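Side-chain contacts in arginase (PDB 2EF5), which probably hydrolyses L-arginine to urea and L-ornithine at a pair of manganese ions, as other members of the arginase family do: residues E241-M246 / A281-G286; L258-V263 / E275-L280. One frame throughout, in Å; residues are numbered along the deposited sequence.

Interaction 1. Residues E241-M246 / A281-G286; sequences EAHLLM and ALSLLG. With GAI (guanidine), chain I.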
loop_
_atom_site.group_PDB
_atom_site.type_symbol
_atom_site.label_atom_id
_atom_site.label_comp_id
_atom_site.label_asym_id
_atom_site.label_seq_id
_atom_site.Cartn_x
_atom_site.Cartn_y
_atom_site.Cartn_z
ATOM N N GLU A 241 3.583 30.013 -10.324
ATOM C CA GLU A 241 3.770 28.659 -10.825
ATOM C C GLU A 241 3.639 28.610 -12.341
ATOM O O GLU A 241 4.443 27.976 -13.018
ATOM C CB GLU A 241 2.752 27.690 -10.215
ATOM C CG GLU A 241 2.988 27.367 -8.760
ATOM C CD GLU A 241 1.939 26.428 -8.214
ATOM O OE1 GLU A 241 0.747 26.636 -8.522
ATOM O OE2 GLU A 241 2.294 25.484 -7.481
ATOM N N ALA A 242 2.619 29.272 -12.874
ATOM C CA ALA A 242 2.406 29.280 -14.318
ATOM C C ALA A 242 3.585 29.924 -15.042
ATOM O O ALA A 242 4.024 29.430 -16.080
ATOM C CB ALA A 242 1.098 30.010 -14.661
ATOM N N HIS A 243 4.107 31.028 -14.511
ATOM C CA HIS A 243 5.240 31.665 -15.167
ATOM C C HIS A 243 6.476 30.772 -15.064
ATOM O O HIS A 243 7.231 30.647 -16.028
ATOM C CB HIS A 243 5.512 33.054 -14.576
ATOM C CG HIS A 243 4.629 34.124 -15.140
ATOM N ND1 HIS A 243 4.836 34.675 -16.388
ATOM C CD2 HIS A 243 3.516 34.710 -14.647
ATOM C CE1 HIS A 243 3.885 35.558 -16.636
ATOM N NE2 HIS A 243 3.069 35.600 -15.600
ATOM N N LEU A 244 6.676 30.132 -13.916
ATOM C CA LEU A 244 7.832 29.246 -13.770
ATOM C C LEU A 244 7.779 28.128 -14.815
ATOM O O LEU A 244 8.777 27.828 -15.470
ATOM C CB LEU A 244 7.882 28.618 -12.376
ATOM C CG LEU A 244 9.084 27.677 -12.219
ATOM C CD1 LEU A 244 10.380 28.482 -12.334
ATOM C CD2 LEU A 244 9.020 26.968 -10.882
ATOM N N LEU A 245 6.613 27.508 -14.960
ATOM C CA LEU A 245 6.444 26.437 -15.937
ATOM C C LEU A 245 6.823 26.913 -17.333
ATOM O O LEU A 245 7.543 26.221 -18.063
ATOM C CB LEU A 245 4.998 25.943 -15.948
ATOM C CG LEU A 245 4.702 24.858 -16.989
ATOM C CD1 LEU A 245 5.571 23.629 -16.724
ATOM C CD2 LEU A 245 3.232 24.501 -16.930
ATOM N N MET A 246 6.335 28.093 -17.701
ATOM C CA MET A 246 6.629 28.660 -19.008
ATOM C C MET A 246 8.119 28.952 -19.175
ATOM O O MET A 246 8.687 28.673 -20.227
ATOM C CB MET A 246 5.831 29.954 -19.229
ATOM C CG MET A 246 4.327 29.786 -19.272
ATOM S SD MET A 246 3.714 28.688 -20.587
ATOM C CE MET A 246 3.306 27.237 -19.653
ATOM N N ALA A 281 2.517 33.820 -22.389
ATOM C CA ALA A 281 3.080 33.590 -23.721
ATOM C C ALA A 281 4.461 34.243 -23.804
ATOM O O ALA A 281 5.398 33.666 -24.358
ATOM C CB ALA A 281 2.172 34.170 -24.801
ATOM N N LEU A 282 4.590 35.446 -23.248
ATOM C CA LEU A 282 5.865 36.154 -23.278
ATOM C C LEU A 282 6.944 35.339 -22.560
ATOM O O LEU A 282 8.067 35.202 -23.058
ATOM C CB LEU A 282 5.717 37.539 -22.643
ATOM C CG LEU A 282 4.685 38.476 -23.294
ATOM C CD1 LEU A 282 4.648 39.791 -22.509
ATOM C CD2 LEU A 282 5.035 38.726 -24.767
ATOM N N SER A 283 6.605 34.783 -21.401
ATOM C CA SER A 283 7.573 33.976 -20.670
ATOM C C SER A 283 7.937 32.731 -21.469
ATOM O O SER A 283 9.098 32.317 -21.497
ATOM C CB SER A 283 7.019 33.550 -19.312
ATOM O OG SER A 283 6.827 34.663 -18.465
ATOM N N LEU A 284 6.949 32.125 -22.115
ATOM C CA LEU A 284 7.215 30.930 -22.902
ATOM C C LEU A 284 8.142 31.250 -24.066
ATOM O O LEU A 284 8.927 30.402 -24.498
ATOM C CB LEU A 284 5.910 30.330 -23.430
ATOM C CG LEU A 284 6.066 29.002 -24.175
ATOM C CD1 LEU A 284 6.568 27.935 -23.222
ATOM C CD2 LEU A 284 4.730 28.583 -24.770
ATOM N N LEU A 285 8.047 32.471 -24.581
ATOM C CA LEU A 285 8.892 32.881 -25.691
ATOM C C LEU A 285 10.206 33.573 -25.300
ATOM O O LEU A 285 10.813 34.272 -26.105
ATOM C CB LEU A 285 8.087 33.752 -26.662
ATOM C CG LEU A 285 7.364 32.913 -27.729
ATOM C CD1 LEU A 285 6.407 31.921 -27.073
ATOM C CD2 LEU A 285 6.617 33.827 -28.671
ATOM N N GLY A 286 10.648 33.384 -24.064
ATOM C CA GLY A 286 11.921 33.966 -23.672
ATOM C C GLY A 286 12.005 35.153 -22.731
ATOM O O GLY A 286 13.108 35.503 -22.297
HETATM C C GAI I . 8.497 33.825 -12.018
HETATM N N1 GAI I . 9.042 32.604 -12.135
HETATM N N2 GAI I . 7.817 34.139 -10.914
HETATM N N3 GAI I . 8.636 34.722 -13.000
#

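Interaction 2. Residues L258-V263 / E275-L280; sequences LDLVEV and EMLVGL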
loop_
_atom_site.group_PDB
_atom_site.type_symbol
_atom_site.label_atom_id
_atom_site.label_comp_id
_atom_site.label_asym_id
_atom_site.label_seq_id
_atom_site.Cartn_x
_atom_site.Cartn_y
_atom_site.Cartn_z
ATOM N N LEU A 258 2.304 27.401 -29.908
ATOM C CA LEU A 258 1.502 27.656 -28.717
ATOM C C LEU A 258 0.037 27.988 -28.968
ATOM O O LEU A 258 -0.276 28.721 -29.906
ATOM C CB LEU A 258 2.136 28.827 -27.945
ATOM C CG LEU A 258 1.325 29.513 -26.842
ATOM C CD1 LEU A 258 1.289 28.611 -25.622
ATOM C CD2 LEU A 258 1.948 30.848 -26.480
ATOM N N ASP A 259 -0.852 27.448 -28.132
ATOM C CA ASP A 259 -2.276 27.782 -28.217
ATOM C C ASP A 259 -2.611 28.523 -26.925
ATOM O O ASP A 259 -2.166 28.122 -25.851
ATOM C CB ASP A 259 -3.201 26.554 -28.250
ATOM C CG ASP A 259 -2.859 25.565 -29.341
ATOM O OD1 ASP A 259 -2.471 25.977 -30.447
ATOM O OD2 ASP A 259 -3.007 24.358 -29.076
ATOM N N LEU A 260 -3.397 29.589 -27.034
ATOM C CA LEU A 260 -3.858 30.359 -25.878
ATOM C C LEU A 260 -5.369 30.261 -26.035
ATOM O O LEU A 260 -5.963 30.989 -26.824
ATOM C CB LEU A 260 -3.402 31.815 -25.969
ATOM C CG LEU A 260 -1.894 32.064 -25.918
ATOM C CD1 LEU A 260 -1.633 33.561 -26.064
ATOM C CD2 LEU A 260 -1.323 31.555 -24.596
ATOM N N VAL A 261 -5.987 29.348 -25.295
ATOM C CA VAL A 261 -7.416 29.109 -25.445
ATOM C C VAL A 261 -8.316 29.317 -24.236
ATOM O O VAL A 261 -7.859 29.541 -23.121
ATOM C CB VAL A 261 -7.661 27.656 -25.930
ATOM C CG1 VAL A 261 -6.881 27.383 -27.221
ATOM C CG2 VAL A 261 -7.221 26.673 -24.843
ATOM N N GLU A 262 -9.616 29.220 -24.507
ATOM C CA GLU A 262 -10.682 29.320 -23.518
ATOM C C GLU A 262 -10.841 30.641 -22.754
ATOM O O GLU A 262 -11.468 30.678 -21.695
ATOM C CB GLU A 262 -10.560 28.148 -22.539
ATOM C CG GLU A 262 -10.752 26.762 -23.186
ATOM C CD GLU A 262 -12.213 26.444 -23.504
ATOM O OE1 GLU A 262 -13.086 26.769 -22.675
ATOM O OE2 GLU A 262 -12.494 25.857 -24.571
ATOM N N VAL A 263 -10.281 31.722 -23.280
ATOM C CA VAL A 263 -10.441 33.020 -22.634
ATOM C C VAL A 263 -11.878 33.486 -22.929
ATOM O O VAL A 263 -12.292 33.543 -24.089
ATOM C CB VAL A 263 -9.432 34.058 -23.196
ATOM C CG1 VAL A 263 -9.698 35.428 -22.592
ATOM C CG2 VAL A 263 -8.009 33.613 -22.886
ATOM N N GLU A 275 -4.966 39.116 -20.108
ATOM C CA GLU A 275 -3.670 39.720 -19.804
ATOM C C GLU A 275 -2.765 38.667 -19.172
ATOM O O GLU A 275 -1.557 38.656 -19.414
ATOM C CB GLU A 275 -3.837 40.924 -18.865
ATOM C CG GLU A 275 -4.768 41.997 -19.440
ATOM C CD GLU A 275 -4.987 43.178 -18.513
ATOM O OE1 GLU A 275 -4.860 43.010 -17.279
ATOM O OE2 GLU A 275 -5.306 44.276 -19.024
ATOM N N MET A 276 -3.352 37.781 -18.370
ATOM C CA MET A 276 -2.599 36.706 -17.728
ATOM C C MET A 276 -1.954 35.823 -18.785
ATOM O O MET A 276 -0.752 35.560 -18.741
ATOM C CB MET A 276 -3.516 35.825 -16.877
ATOM C CG MET A 276 -3.877 36.360 -15.498
ATOM S SD MET A 276 -2.523 36.234 -14.309
ATOM C CE MET A 276 -1.775 34.656 -14.789
ATOM N N LEU A 277 -2.762 35.350 -19.730
ATOM C CA LEU A 277 -2.251 34.476 -20.777
ATOM C C LEU A 277 -1.241 35.152 -21.690
ATOM O O LEU A 277 -0.318 34.511 -22.174
ATOM C CB LEU A 277 -3.400 33.898 -21.605
ATOM C CG LEU A 277 -3.834 32.488 -21.187
ATOM C CD1 LEU A 277 -4.311 32.497 -19.748
ATOM C CD2 LEU A 277 -4.944 31.999 -22.104
ATOM N N VAL A 278 -1.417 36.438 -21.954
ATOM C CA VAL A 278 -0.446 37.116 -22.795
ATOM C C VAL A 278 0.901 37.107 -22.067
ATOM O O VAL A 278 1.936 36.825 -22.668
ATOM C CB VAL A 278 -0.859 38.568 -23.102
ATOM C CG1 VAL A 278 0.309 39.311 -23.723
ATOM C CG2 VAL A 278 -2.047 38.574 -24.057
ATOM N N GLY A 279 0.877 37.396 -20.770
ATOM C CA GLY A 279 2.109 37.409 -20.006
ATOM C C GLY A 279 2.772 36.046 -20.028
ATOM O O GLY A 279 3.999 35.948 -20.122
ATOM N N LEU A 280 1.969 34.989 -19.942
ATOM C CA LEU A 280 2.509 33.637 -19.956
ATOM C C LEU A 280 3.123 33.330 -21.315
ATOM O O LEU A 280 4.151 32.666 -21.384
ATOM C CB LEU A 280 1.423 32.614 -19.601
ATOM C CG LEU A 280 0.983 32.685 -18.135
ATOM C CD1 LEU A 280 -0.238 31.798 -17.894
ATOM C CD2 LEU A 280 2.139 32.249 -17.244
#

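Interaction 1. Residues E241-M246 / A281-G286
The one hydrogen bond between segments 241-246 and 281-286 runs from His243 to Ser283: ring nitrogen ND1 donates its proton to OG at 2.9 Å. The bond is fairly straight, with an N-H...O angle of 158°, and the hydroxyl sits at the edge of the imidazole, only 5° out of the ring plane. With CG anti to the carbonyl carbon (chi1 -82°), the ring is carried toward Ser283. Serine suits a spot where helices come close, since its short side chain offers an oxygen without holding the backbones apart. On the flank of His243, CB lies 3.9 Å from N3 of a bound guanidine, a packing contact; the guanidine is hydrogen-bonded to Glu247 OE1, one turn on.

The apolar contacts centre on Met246. Its CB meets Ser283 CB at 3.8 Å, where the helices are so near that the CA atoms of Met246 and Leu284 lie 4.5 Å apart. Bends at chi2 and chi3 carry the end of the chain away, while SD still rests 3.9 Å from Leu284 CB, the two side chains crossing at a slant. Leu284 CD1 also reaches 3.7 Å from the Met246 carbonyl O. A flexible methionine can follow such an uneven surface.

Backbone bonding finishes the second helix in a Schellman motif: Gly286 N bonds to Ser283 O, and Gly286, with positive phi, takes backbone angles that only glycine adopts easily.

Replacing His243 by an alanine is likely to leave Ser283 OG without its ring donor and open a gap beside Tyr239. The chemistry thus combines one directed bond, which favours this rotation of the imidazole, with buried aliphatic and thioether packing that joins helix 239-252 to the C-terminal end of helix 272-284.

Interaction 2. Residues L258-V263 / E275-L280
Leu277 carries nearly all of this contact, pointing from helix 272-284 against Leu260, the carbonyl of Val261 and, just past the end of strand 255-261, Val263. One methyl, CD2, does the reaching. It lies 3.6 Å from Val263 CG2, and the two side chains run past each other in opposite directions. The same methyl stands 3.9 Å from the carbonyl O of Val261 and 4.2 Å from Leu260 CB. A chi1 of -97°, away from a staggered value, accompanies this placing of CD2 between Val263 and the Val261 carbonyl. The carbonyl O of Leu277 itself faces Leu260 CD2 at 4.0 Å, a loose van der Waals approach. Leu260 gets there with an extended chain, chi2 178°, that spans the gap between strand and helix; an unbranched CB followed by a forked end suits that bridge.

The strand and the loop after it face two ways here. Leu260 and Val263 point to the helix, whereas Val261 points from it toward the metal site, its side chain about 4 Å from those of His96 and Asp217, both manganese ligands. Glu262, at positive phi, turns the chain, and its OE2 accepts a hydrogen bond from His96 N, a second-shell link to that ligand.

Next along the helix, Val278 turns its side chain the other way, to Ala29. Leu280, three residues after Leu277, is buried against Leu216 of the neighbouring strand 212-217 and against helix 239-252, and its N closes a regular helical bond to Met276 O at 3.0 Å.

No hydrogen bond crosses between the segments. The chemistry is therefore mainly that of branched aliphatic side chains sealing a helix onto the parallel sheet of the arginase fold, with the manganese site on the far side of Val261.

From the N terminus, the chain passes first through helix 239-252, then strand 255-261, then a loop into helix 272-284. Interaction 2 closes the short loop of 11 residues between Val263 and Glu275, which includes the start of helix 272-284, folding that helix back onto the strand. Interaction 1 closes the wider loop of 34 residues that begins on the earlier helix, and interaction 2 falls wholly within it, so the two nest and do not cross. Helix 272-284 serves both, its 275-280 part meeting the sheet and its 281-284 end the neighbouring helix. Direct packing joins them: Leu280 touches Ala242, and Leu284 touches Leu258. Two helices and a central strand are thereby tied together.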